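Adenosine monophosphate-protein transferase vopS (Vibrio parahaemolyticus, PDB 3LET) transfers AMP from ATP to a specific threonine of the host GTPases RhoA, Rac and Cdc42, blocking their downstream signalling and actin assembly during infection. Local coordinates at residues 171-176 and 189-194; 38-43 and 70-75; 223-228 and 236-241; 76-81 and 123-128. One frame throughout, in Å; residues are numbered along the deposited sequence.

Interaction 1: residues 171-176 and 189-194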
loop_
_atom_site.group_PDB
_atom_site.type_symbol
_atom_site.label_atom_id
_atom_site.label_comp_id
_atom_site.label_asym_id
_atom_site.label_seq_id
_atom_site.Cartn_x
_atom_site.Cartn_y
_atom_site.Cartn_z
ATOM N N ARG A 171 14.853 5.595 26.331
ATOM C CA ARG A 171 15.516 6.431 25.338
ATOM C C ARG A 171 14.785 6.347 23.989
ATOM O O ARG A 171 14.576 7.355 23.312
ATOM C CB ARG A 171 16.982 5.993 25.134
ATOM C CG ARG A 171 17.861 6.283 26.378
ATOM C CD ARG A 171 19.311 5.842 26.173
ATOM N NE ARG A 171 19.891 6.504 25.011
ATOM C CZ ARG A 171 20.286 5.885 23.902
ATOM N NH1 ARG A 171 20.213 4.558 23.785
ATOM N NH2 ARG A 171 20.807 6.610 22.918
ATOM N N ALA A 172 14.406 5.137 23.600
ATOM C CA ALA A 172 13.711 4.952 22.317
ATOM C C ALA A 172 12.357 5.645 22.376
ATOM O O ALA A 172 11.979 6.330 21.437
ATOM C CB ALA A 172 13.547 3.484 22.020
ATOM N N ALA A 173 11.629 5.478 23.478
ATOM C CA ALA A 173 10.346 6.181 23.647
ATOM C C ALA A 173 10.510 7.690 23.513
ATOM O O ALA A 173 9.770 8.330 22.781
ATOM C CB ALA A 173 9.685 5.835 24.984
ATOM N N ALA A 174 11.503 8.265 24.184
ATOM C CA ALA A 174 11.762 9.700 24.078
ATOM C C ALA A 174 12.030 10.164 22.660
ATOM O O ALA A 174 11.617 11.262 22.263
ATOM C CB ALA A 174 12.974 10.093 24.972
ATOM N N TRP A 175 12.750 9.334 21.911
ATOM C CA TRP A 175 13.121 9.653 20.538
ATOM C C TRP A 175 11.863 9.683 19.690
ATOM O O TRP A 175 11.644 10.629 18.942
ATOM C CB TRP A 175 14.090 8.613 19.999
ATOM C CG TRP A 175 14.397 8.793 18.530
ATOM C CD1 TRP A 175 15.091 9.831 17.927
ATOM C CD2 TRP A 175 14.064 7.878 17.499
ATOM N NE1 TRP A 175 15.180 9.600 16.566
ATOM C CE2 TRP A 175 14.566 8.409 16.286
ATOM C CE3 TRP A 175 13.398 6.643 17.481
ATOM C CZ2 TRP A 175 14.388 7.756 15.072
ATOM C CZ3 TRP A 175 13.238 6.000 16.270
ATOM C CH2 TRP A 175 13.721 6.563 15.092
ATOM N N ILE A 176 11.041 8.653 19.819
ATOM C CA ILE A 176 9.800 8.601 19.029
ATOM C C ILE A 176 8.892 9.788 19.401
ATOM O O ILE A 176 8.359 10.480 18.537
ATOM C CB ILE A 176 9.051 7.264 19.258
ATOM C CG1 ILE A 176 9.931 6.069 18.866
ATOM C CG2 ILE A 176 7.750 7.235 18.416
ATOM C CD1 ILE A 176 9.391 4.720 19.365
ATOM N N ASN A 189 0.821 6.676 25.285
ATOM C CA ASN A 189 0.425 5.533 24.452
ATOM C C ASN A 189 1.635 5.019 23.660
ATOM O O ASN A 189 1.869 3.817 23.555
ATOM C CB ASN A 189 -0.685 5.949 23.476
ATOM C CG ASN A 189 -1.204 4.786 22.634
ATOM O OD1 ASN A 189 -1.525 3.722 23.155
ATOM N ND2 ASN A 189 -1.321 5.008 21.327
ATOM N N ILE A 190 2.398 5.944 23.091
ATOM C CA ILE A 190 3.626 5.571 22.369
ATOM C C ILE A 190 4.546 4.757 23.293
ATOM O O ILE A 190 5.067 3.711 22.907
ATOM C CB ILE A 190 4.360 6.820 21.872
ATOM C CG1 ILE A 190 3.568 7.456 20.723
ATOM C CG2 ILE A 190 5.792 6.462 21.444
ATOM C CD1 ILE A 190 3.980 8.906 20.371
ATOM N N THR A 191 4.761 5.252 24.509
ATOM C CA THR A 191 5.599 4.534 25.473
ATOM C C THR A 191 5.046 3.144 25.837
ATOM O O THR A 191 5.786 2.154 25.840
ATOM C CB THR A 191 5.749 5.336 26.754
ATOM O OG1 THR A 191 6.335 6.601 26.435
ATOM C CG2 THR A 191 6.653 4.575 27.745
ATOM N N SER A 192 3.746 3.054 26.122
ATOM C CA SER A 192 3.150 1.749 26.454
ATOM C C SER A 192 3.267 0.759 25.299
ATOM O O SER A 192 3.582 -0.411 25.523
ATOM C CB SER A 192 1.665 1.867 26.817
ATOM O OG SER A 192 1.455 2.872 27.794
ATOM N N LEU A 193 2.996 1.219 24.079
ATOM C CA LEU A 193 3.035 0.327 22.918
ATOM C C LEU A 193 4.453 -0.153 22.675
ATOM O O LEU A 193 4.687 -1.295 22.301
ATOM C CB LEU A 193 2.467 0.996 21.652
ATOM C CG LEU A 193 0.933 1.118 21.602
ATOM C CD1 LEU A 193 0.481 2.006 20.436
ATOM C CD2 LEU A 193 0.280 -0.263 21.498
ATOM N N LEU A 194 5.418 0.716 22.902
ATOM C CA LEU A 194 6.792 0.339 22.643
ATOM C C LEU A 194 7.213 -0.767 23.633
ATOM O O LEU A 194 7.846 -1.769 23.251
ATOM C CB LEU A 194 7.701 1.547 22.797
ATOM C CG LEU A 194 9.185 1.270 22.581
ATOM C CD1 LEU A 194 9.489 0.685 21.202
ATOM C CD2 LEU A 194 9.937 2.593 22.781
#
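L194 carries CG anti to its backbone N (chi1 179°), and its branch CD2 meets the backbone of A173, 3.4 Å from N of A173. CA of A173 lies close behind. The same methyl also reaches two more residues of helix 168-179: CD2 of L194 is 3.8 Å from CB of A172 and 4.1 Å from CD1 of I176. One leucine branch is therefore shared by three residues of 171-176. I176 and I190 both hold CG2 anti to the backbone N. These two branches touch, with CG2 of I176 3.7 Å from CG2 of I190, and the two isoleucine side chains meet at a slant. T191 closes the contact beside A173. OG1 of T191 comes to 3.7 Å from CB of A173.

Helices 168-179 and 184-199 follow each other in the chain and pack as a helical hairpin. They run roughly antiparallel, at 139°, with axes 9.4 Å apart. A173 lies opposite T191, and its small side chain is consistent with the close approach of L194 to the backbone. Helix 281-295 covers part of this packing through A290, M287 and L294. The side chain of I176 lies about 4 Å from that of R286, which probably binds ATP, as in related proteins. The chemistry is almost wholly apolar. T191 OG1 is hydrogen-bonded to A187 O of its own helix, so its touch on A173 is van der Waals, and the buried join rests on shape and hydrophobic contact.

Interaction 2: residues 38-43 and 70-75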
loop_
_atom_site.group_PDB
_atom_site.type_symbol
_atom_site.label_atom_id
_atom_site.label_comp_id
_atom_site.label_asym_id
_atom_site.label_seq_id
_atom_site.Cartn_x
_atom_site.Cartn_y
_atom_site.Cartn_z
ATOM N N THR A 38 -15.298 -13.968 -23.345
ATOM C CA THR A 38 -14.275 -13.194 -22.656
ATOM C C THR A 38 -14.901 -11.935 -22.102
ATOM O O THR A 38 -15.978 -11.542 -22.530
ATOM C CB THR A 38 -13.135 -12.799 -23.614
ATOM O OG1 THR A 38 -13.589 -11.771 -24.493
ATOM C CG2 THR A 38 -12.671 -13.992 -24.451
ATOM N N PRO A 39 -14.219 -11.289 -21.150
ATOM C CA PRO A 39 -14.712 -10.026 -20.593
ATOM C C PRO A 39 -14.746 -8.935 -21.664
ATOM O O PRO A 39 -15.599 -8.044 -21.591
ATOM C CB PRO A 39 -13.685 -9.691 -19.485
ATOM C CG PRO A 39 -12.971 -10.948 -19.202
ATOM C CD PRO A 39 -13.029 -11.802 -20.439
ATOM N N SER A 40 -13.820 -8.977 -22.630
ATOM C CA SER A 40 -13.913 -8.043 -23.761
ATOM C C SER A 40 -15.203 -8.261 -24.543
ATOM O O SER A 40 -15.861 -7.297 -24.932
ATOM C CB SER A 40 -12.706 -8.171 -24.690
ATOM O OG SER A 40 -11.524 -7.805 -23.984
ATOM N N ASP A 41 -15.563 -9.520 -24.787
ATOM C CA ASP A 41 -16.823 -9.839 -25.496
ATOM C C ASP A 41 -18.021 -9.256 -24.750
ATOM O O ASP A 41 -18.964 -8.757 -25.371
ATOM C CB ASP A 41 -17.049 -11.349 -25.617
ATOM C CG ASP A 41 -16.082 -12.034 -26.572
ATOM O OD1 ASP A 41 -15.383 -11.348 -27.353
ATOM O OD2 ASP A 41 -16.033 -13.283 -26.528
ATOM N N VAL A 42 -18.006 -9.367 -23.417
ATOM C CA VAL A 42 -19.078 -8.800 -22.594
ATOM C C VAL A 42 -19.157 -7.282 -22.759
ATOM O O VAL A 42 -20.239 -6.734 -23.005
ATOM C CB VAL A 42 -18.913 -9.173 -21.109
ATOM C CG1 VAL A 42 -19.895 -8.379 -20.213
ATOM C CG2 VAL A 42 -19.105 -10.677 -20.937
ATOM N N LEU A 43 -18.020 -6.594 -22.678
ATOM C CA LEU A 43 -18.041 -5.138 -22.852
ATOM C C LEU A 43 -18.503 -4.760 -24.247
ATOM O O LEU A 43 -19.255 -3.809 -24.409
ATOM C CB LEU A 43 -16.651 -4.525 -22.580
ATOM C CG LEU A 43 -16.308 -4.615 -21.094
ATOM C CD1 LEU A 43 -14.798 -4.395 -20.907
ATOM C CD2 LEU A 43 -17.124 -3.608 -20.278
ATOM N N THR A 70 -12.805 -4.621 -14.830
ATOM C CA THR A 70 -11.798 -5.052 -13.852
ATOM C C THR A 70 -11.056 -6.273 -14.365
ATOM O O THR A 70 -9.820 -6.334 -14.316
ATOM C CB THR A 70 -12.449 -5.401 -12.504
ATOM O OG1 THR A 70 -13.065 -4.229 -11.978
ATOM C CG2 THR A 70 -11.386 -5.908 -11.476
ATOM N N GLU A 71 -11.800 -7.267 -14.835
ATOM C CA GLU A 71 -11.190 -8.492 -15.388
ATOM C C GLU A 71 -10.285 -8.175 -16.574
ATOM O O GLU A 71 -9.187 -8.688 -16.658
ATOM C CB GLU A 71 -12.265 -9.495 -15.822
ATOM C CG GLU A 71 -12.959 -10.091 -14.590
ATOM C CD GLU A 71 -14.213 -10.849 -14.941
ATOM O OE1 GLU A 71 -14.383 -11.192 -16.116
ATOM O OE2 GLU A 71 -15.013 -11.099 -14.022
ATOM N N VAL A 72 -10.729 -7.316 -17.483
ATOM C CA VAL A 72 -9.861 -6.957 -18.608
ATOM C C VAL A 72 -8.585 -6.327 -18.050
ATOM O O VAL A 72 -7.477 -6.648 -18.488
ATOM C CB VAL A 72 -10.532 -5.971 -19.571
ATOM C CG1 VAL A 72 -9.515 -5.454 -20.590
ATOM C CG2 VAL A 72 -11.690 -6.666 -20.290
ATOM N N MET A 73 -8.746 -5.412 -17.107
ATOM C CA MET A 73 -7.587 -4.649 -16.628
ATOM C C MET A 73 -6.569 -5.575 -15.936
ATOM O O MET A 73 -5.365 -5.370 -16.032
ATOM C CB MET A 73 -8.025 -3.541 -15.664
ATOM C CG MET A 73 -8.614 -2.302 -16.349
ATOM S SD MET A 73 -7.674 -1.696 -17.786
ATOM C CE MET A 73 -6.145 -1.164 -17.041
ATOM N N LEU A 74 -7.042 -6.581 -15.214
ATOM C CA LEU A 74 -6.109 -7.477 -14.525
ATOM C C LEU A 74 -5.290 -8.320 -15.511
ATOM O O LEU A 74 -4.215 -8.834 -15.157
ATOM C CB LEU A 74 -6.884 -8.399 -13.560
ATOM C CG LEU A 74 -7.478 -7.681 -12.349
ATOM C CD1 LEU A 74 -8.536 -8.570 -11.667
ATOM C CD2 LEU A 74 -6.364 -7.294 -11.334
ATOM N N GLU A 75 -5.783 -8.502 -16.743
ATOM C CA GLU A 75 -5.011 -9.280 -17.708
ATOM C C GLU A 75 -4.118 -8.420 -18.623
ATOM O O GLU A 75 -3.411 -8.965 -19.468
ATOM C CB GLU A 75 -5.929 -10.153 -18.562
ATOM C CG GLU A 75 -6.692 -11.190 -17.758
ATOM C CD GLU A 75 -5.783 -12.039 -16.873
ATOM O OE1 GLU A 75 -4.766 -12.554 -17.389
ATOM O OE2 GLU A 75 -6.085 -12.189 -15.664
#
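The carboxylate of E71 meets the ring of P39 through OE1, which lies 3.4 Å from CG of P39. The approach is to the CB-CG side of the pyrrolidine ring. CB of E71 also touches this side, 3.7 Å from CG of P39. The two side chains cross at about a right angle. The contact with the ring is van der Waals; the polar partner of E71 OE1 is S23 OG, by a hydrogen bond.

V72 supplies the other half of the contact. Its CG2, anti to the carbonyl carbon, lies 3.7 Å from CB of P39. The same methyl is 3.9 Å from CD1 of L43, and OG of S40 also comes up to it. One valine branch is thus lined by three residues from the start of helix 39-45.

That start is closed by a capping box. D41 N donates to T38 OG1 at 3.0 Å, and T38 N gives a weak bond back to D41 OD2. P39 follows the cap directly, and its CA is the nearest to that of V72.

The helices run at 139°, obliquely antiparallel, with axes 9.6 Å apart. This surface contact joins two helices of the VopS N-terminal domain. L43 also packs on A68 and M69 of helix 58-75, while I117 of helix 113-139 touches V72 from elsewhere in the bundle.

Interaction 3: residues 223-228 and 236-241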
loop_
_atom_site.group_PDB
_atom_site.type_symbol
_atom_site.label_atom_id
_atom_site.label_comp_id
_atom_site.label_asym_id
_atom_site.label_seq_id
_atom_site.Cartn_x
_atom_site.Cartn_y
_atom_site.Cartn_z
ATOM N N ARG A 223 -8.835 6.523 6.656
ATOM C CA ARG A 223 -8.385 5.409 5.819
ATOM C C ARG A 223 -8.763 5.570 4.343
ATOM O O ARG A 223 -8.780 4.600 3.586
ATOM C CB ARG A 223 -8.974 4.103 6.351
ATOM C CG ARG A 223 -10.490 4.106 6.402
ATOM C CD ARG A 223 -11.038 2.885 7.116
ATOM N NE ARG A 223 -12.466 3.025 7.392
ATOM C CZ ARG A 223 -13.194 2.136 8.062
ATOM N NH1 ARG A 223 -12.631 1.030 8.531
ATOM N NH2 ARG A 223 -14.487 2.355 8.264
ATOM N N ASP A 224 -9.044 6.804 3.943
ATOM C CA ASP A 224 -9.555 7.108 2.611
ATOM C C ASP A 224 -8.616 6.703 1.460
ATOM O O ASP A 224 -7.408 6.849 1.544
ATOM C CB ASP A 224 -9.862 8.602 2.514
ATOM C CG ASP A 224 -10.783 8.931 1.358
ATOM O OD1 ASP A 224 -11.326 7.986 0.741
ATOM O OD2 ASP A 224 -10.971 10.133 1.068
ATOM N N TYR A 225 -9.200 6.201 0.381
ATOM C CA TYR A 225 -8.446 5.822 -0.820
ATOM C C TYR A 225 -7.744 7.004 -1.472
ATOM O O TYR A 225 -8.343 8.056 -1.693
ATOM C CB TYR A 225 -9.406 5.212 -1.835
ATOM C CG TYR A 225 -8.827 4.959 -3.213
ATOM C CD1 TYR A 225 -7.941 3.918 -3.425
ATOM C CD2 TYR A 225 -9.196 5.743 -4.296
ATOM C CE1 TYR A 225 -7.436 3.668 -4.677
ATOM C CE2 TYR A 225 -8.696 5.503 -5.564
ATOM C CZ TYR A 225 -7.814 4.457 -5.746
ATOM O OH TYR A 225 -7.305 4.167 -6.984
ATOM N N ARG A 226 -6.467 6.824 -1.780
ATOM C CA ARG A 226 -5.750 7.759 -2.639
ATOM C C ARG A 226 -5.325 6.996 -3.889
ATOM O O ARG A 226 -4.677 5.969 -3.774
ATOM C CB ARG A 226 -4.508 8.308 -1.940
ATOM C CG ARG A 226 -3.772 9.336 -2.794
ATOM C CD ARG A 226 -2.459 9.782 -2.179
ATOM N NE ARG A 226 -1.499 8.688 -2.047
ATOM C CZ ARG A 226 -1.221 8.089 -0.896
ATOM N NH1 ARG A 226 -1.817 8.499 0.223
ATOM N NH2 ARG A 226 -0.335 7.108 -0.843
ATOM N N GLY A 227 -5.714 7.457 -5.070
ATOM C CA GLY A 227 -5.408 6.733 -6.302
ATOM C C GLY A 227 -4.027 7.075 -6.862
ATOM O O GLY A 227 -3.354 7.940 -6.335
ATOM N N PRO A 228 -3.608 6.391 -7.938
ATOM C CA PRO A 228 -2.341 6.695 -8.619
ATOM C C PRO A 228 -2.223 8.166 -8.997
ATOM O O PRO A 228 -3.228 8.785 -9.369
ATOM C CB PRO A 228 -2.413 5.850 -9.894
ATOM C CG PRO A 228 -3.310 4.670 -9.495
ATOM C CD PRO A 228 -4.359 5.302 -8.613
ATOM N N PRO A 236 2.841 6.868 -4.362
ATOM C CA PRO A 236 2.064 5.648 -4.627
ATOM C C PRO A 236 0.592 5.841 -4.273
ATOM O O PRO A 236 0.291 6.665 -3.412
ATOM C CB PRO A 236 2.684 4.631 -3.678
ATOM C CG PRO A 236 4.076 5.113 -3.484
ATOM C CD PRO A 236 3.979 6.594 -3.464
ATOM N N SER A 237 -0.314 5.110 -4.917
ATOM C CA SER A 237 -1.697 5.095 -4.463
ATOM C C SER A 237 -1.668 4.537 -3.048
ATOM O O SER A 237 -0.680 3.927 -2.625
ATOM C CB SER A 237 -2.562 4.185 -5.348
ATOM O OG SER A 237 -2.090 2.839 -5.322
ATOM N N SER A 238 -2.757 4.704 -2.310
ATOM C CA SER A 238 -2.793 4.176 -0.967
ATOM C C SER A 238 -2.688 2.663 -1.035
ATOM O O SER A 238 -1.961 2.034 -0.249
ATOM C CB SER A 238 -4.072 4.599 -0.232
ATOM O OG SER A 238 -5.240 4.302 -0.976
ATOM N N ILE A 239 -3.417 2.058 -1.965
ATOM C CA ILE A 239 -3.396 0.596 -2.073
ATOM C C ILE A 239 -2.023 0.086 -2.541
ATOM O O ILE A 239 -1.490 -0.921 -2.044
ATOM C CB ILE A 239 -4.477 0.154 -3.061
ATOM C CG1 ILE A 239 -5.858 0.486 -2.477
ATOM C CG2 ILE A 239 -4.335 -1.349 -3.409
ATOM C CD1 ILE A 239 -6.996 0.291 -3.470
ATOM N N GLY A 240 -1.465 0.772 -3.533
ATOM C CA GLY A 240 -0.164 0.410 -4.058
ATOM C C GLY A 240 0.913 0.491 -2.986
ATOM O O GLY A 240 1.725 -0.402 -2.847
ATOM N N GLY A 241 0.939 1.572 -2.223
ATOM C CA GLY A 241 1.979 1.700 -1.200
ATOM C C GLY A 241 1.877 0.645 -0.088
ATOM O O GLY A 241 2.865 0.078 0.353
#
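R226 and S238 pair through their backbones: S238 N donates to R226 O at 2.7 Å. The 223-228 segment has no regular helix or strand. The end-to-end directions of the touching parts are 129° apart. Both segments belong to the Fido domain: 223-228 lies in the connection between helix 207-217 and helix 238-255, and 236-241 runs from the end of this connection into helix 238-255. In position the connection is consistent with the flap of Fic proteins. S237 is the N-cap of the helix, with its OG accepting from G240 N at 2.8 Å. The same OG is hydrogen-bonded to E127 of helix 113-139, so the cap also ties the Fido domain to the N-terminal domain.

A second bond answers the first. R226 N donates to S238 OG at 2.9 Å and is nearly straight. With chi1 52°, S238 OG stands between its own backbone N and carbonyl carbon, where it meets R226 N. Backbone and side chain of S238 thus both grip R226. On the flank, CE1 of Y225 lies 3.6 Å from CD1 of I239, and the two side chains meet obliquely. R97 makes a cation-pi contact with the Y225 ring. P236 touches H275, which lies in the Fic signature sequence.

The R226 chain bends at chi3 (63°), with S238 N over one face of its guanidinium. P236 O lies in the guanidinium plane and takes two side-on bonds, from R226 NE at 3.0 Å and from R226 NH2 at 2.7 Å.

Interaction 4: residues 76-81 and 123-128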
loop_
_atom_site.group_PDB
_atom_site.type_symbol
_atom_site.label_atom_id
_atom_site.label_comp_id
_atom_site.label_asym_id
_atom_site.label_seq_id
_atom_site.Cartn_x
_atom_site.Cartn_y
_atom_site.Cartn_z
ATOM N N THR A 76 -4.161 -7.098 -18.487
ATOM C CA THR A 76 -3.282 -6.243 -19.320
ATOM C C THR A 76 -1.833 -6.393 -18.865
ATOM O O THR A 76 -1.563 -6.861 -17.748
ATOM C CB THR A 76 -3.656 -4.747 -19.234
ATOM O OG1 THR A 76 -3.540 -4.296 -17.885
ATOM C CG2 THR A 76 -5.110 -4.505 -19.717
ATOM N N ASP A 77 -0.892 -5.993 -19.715
ATOM C CA ASP A 77 0.504 -6.036 -19.319
ATOM C C ASP A 77 0.727 -5.251 -18.017
ATOM O O ASP A 77 1.418 -5.735 -17.106
ATOM C CB ASP A 77 1.387 -5.466 -20.429
ATOM C CG ASP A 77 1.609 -6.459 -21.553
ATOM O OD1 ASP A 77 0.973 -7.543 -21.520
ATOM O OD2 ASP A 77 2.425 -6.162 -22.456
ATOM N N SER A 78 0.183 -4.041 -17.910
ATOM C CA SER A 78 0.406 -3.264 -16.672
ATOM C C SER A 78 -0.286 -3.910 -15.478
ATOM O O SER A 78 0.228 -3.879 -14.368
ATOM C CB SER A 78 -0.038 -1.802 -16.811
ATOM O OG SER A 78 -1.383 -1.711 -17.215
ATOM N N GLY A 79 -1.435 -4.541 -15.702
ATOM C CA GLY A 79 -2.098 -5.229 -14.614
ATOM C C GLY A 79 -1.258 -6.391 -14.105
ATOM O O GLY A 79 -1.172 -6.638 -12.904
ATOM N N LYS A 80 -0.627 -7.125 -15.015
ATOM C CA LYS A 80 0.292 -8.185 -14.598
ATOM C C LYS A 80 1.546 -7.632 -13.916
ATOM O O LYS A 80 2.049 -8.241 -12.989
ATOM C CB LYS A 80 0.685 -9.026 -15.817
ATOM C CG LYS A 80 -0.496 -9.886 -16.312
ATOM C CD LYS A 80 -0.083 -10.628 -17.587
ATOM C CE LYS A 80 -1.220 -11.452 -18.148
ATOM N NZ LYS A 80 -0.850 -11.873 -19.557
ATOM N N ASN A 81 2.034 -6.486 -14.374
ATOM C CA ASN A 81 3.193 -5.851 -13.742
ATOM C C ASN A 81 2.858 -5.502 -12.274
ATOM O O ASN A 81 3.674 -5.696 -11.400
ATOM C CB ASN A 81 3.588 -4.576 -14.481
ATOM C CG ASN A 81 4.162 -4.838 -15.860
ATOM O OD1 ASN A 81 4.580 -5.954 -16.174
ATOM N ND2 ASN A 81 4.191 -3.796 -16.694
ATOM N N VAL A 123 -2.935 4.737 -16.560
ATOM C CA VAL A 123 -2.989 4.988 -15.122
ATOM C C VAL A 123 -2.174 3.912 -14.398
ATOM O O VAL A 123 -1.356 4.231 -13.561
ATOM C CB VAL A 123 -4.443 5.004 -14.586
ATOM C CG1 VAL A 123 -4.462 4.995 -13.046
ATOM C CG2 VAL A 123 -5.205 6.222 -15.143
ATOM N N PHE A 124 -2.375 2.649 -14.754
ATOM C CA PHE A 124 -1.621 1.526 -14.140
ATOM C C PHE A 124 -0.123 1.679 -14.402
ATOM O O PHE A 124 0.705 1.446 -13.503
ATOM C CB PHE A 124 -2.055 0.176 -14.750
ATOM C CG PHE A 124 -3.254 -0.475 -14.090
ATOM C CD1 PHE A 124 -4.063 0.216 -13.208
ATOM C CD2 PHE A 124 -3.567 -1.796 -14.381
ATOM C CE1 PHE A 124 -5.151 -0.382 -12.626
ATOM C CE2 PHE A 124 -4.674 -2.400 -13.809
ATOM C CZ PHE A 124 -5.470 -1.682 -12.933
ATOM N N ASP A 125 0.251 2.050 -15.636
ATOM C CA ASP A 125 1.681 2.189 -15.979
ATOM C C ASP A 125 2.339 3.249 -15.085
ATOM O O ASP A 125 3.531 3.130 -14.706
ATOM C CB ASP A 125 1.851 2.649 -17.436
ATOM C CG ASP A 125 1.818 1.498 -18.465
ATOM O OD1 ASP A 125 2.090 0.334 -18.126
ATOM O OD2 ASP A 125 1.556 1.786 -19.657
ATOM N N MET A 126 1.610 4.327 -14.804
ATOM C CA MET A 126 2.142 5.407 -13.943
ATOM C C MET A 126 2.326 4.856 -12.542
ATOM O O MET A 126 3.360 5.094 -11.902
ATOM C CB MET A 126 1.196 6.616 -13.890
ATOM C CG MET A 126 1.063 7.363 -15.218
ATOM S SD MET A 126 2.616 8.111 -15.706
ATOM C CE MET A 126 2.924 9.216 -14.328
ATOM N N GLU A 127 1.354 4.091 -12.083
ATOM C CA GLU A 127 1.462 3.528 -10.732
ATOM C C GLU A 127 2.665 2.591 -10.675
ATOM O O GLU A 127 3.481 2.669 -9.753
ATOM C CB GLU A 127 0.191 2.785 -10.352
ATOM C CG GLU A 127 0.235 2.160 -8.940
ATOM C CD GLU A 127 0.203 3.191 -7.795
ATOM O OE1 GLU A 127 0.180 4.409 -8.058
ATOM O OE2 GLU A 127 0.196 2.766 -6.608
ATOM N N VAL A 128 2.801 1.713 -11.669
ATOM C CA VAL A 128 3.946 0.794 -11.702
ATOM C C VAL A 128 5.273 1.574 -11.665
ATOM O O VAL A 128 6.183 1.221 -10.923
ATOM C CB VAL A 128 3.911 -0.091 -12.970
ATOM C CG1 VAL A 128 5.254 -0.843 -13.150
ATOM C CG2 VAL A 128 2.725 -1.070 -12.904
HETATM O O HOH W 1 3.835 -0.893 -16.428
#
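F124 meets S78 first. CB of F124 is 3.2 Å from OG of S78, and S78 OG also sits at the edge of the ring, near its plane. G79 N is at the edge as well, 3.7 Å from CD2 of F124. This N is already used, since G79 N donates at 3.0 Å to OG1 of T76, the N-cap residue of helix 77-86. That hydroxyl is also hydrogen-bonded to M73 O.

D125 comes next, opposite S78. Its OD1 touches CB of S78 at 3.3 Å. A water bridges the segments here: it donates to D125 OD1 at 2.7 Å and accepts from N81 ND2 at 2.9 Å. This is the polar, outer side of the contact.

V128 ends the walk one turn after F124. Its CG2 is anti to the carbonyl carbon and packs 3.9 Å from CB of N81, with S78 O nearby.

The helices run side by side in the same sense, 31° apart, with axes 8.9 Å from each other. Within the helical N-terminal domain, F124 is further packed by A95 and V98 of helix 88-102, and V128 by L82 and L85 of helix 77-86.

In the fold
Along the chain the contacts come in the order interaction 2, 4, 1, 3, each closing before the next opens. Interactions 2 and 4 lie in the N-terminal domain, with centres 15 Å apart. They touch, as helices 58-75 and 77-86 follow each other and M73 packs on F124. Interaction 3 belongs to the Fido domain, yet its centre is also 15 Å from that of interaction 4. P228 packs against V123 and E127 there. Interaction 1 stands apart, across the chain's centre from interactions 2 and 4, its centre 49 Å from that of interaction 2. The protein, helical with no strand, is elongated, and helix 113-139 links its N-terminal part to the Fido domain.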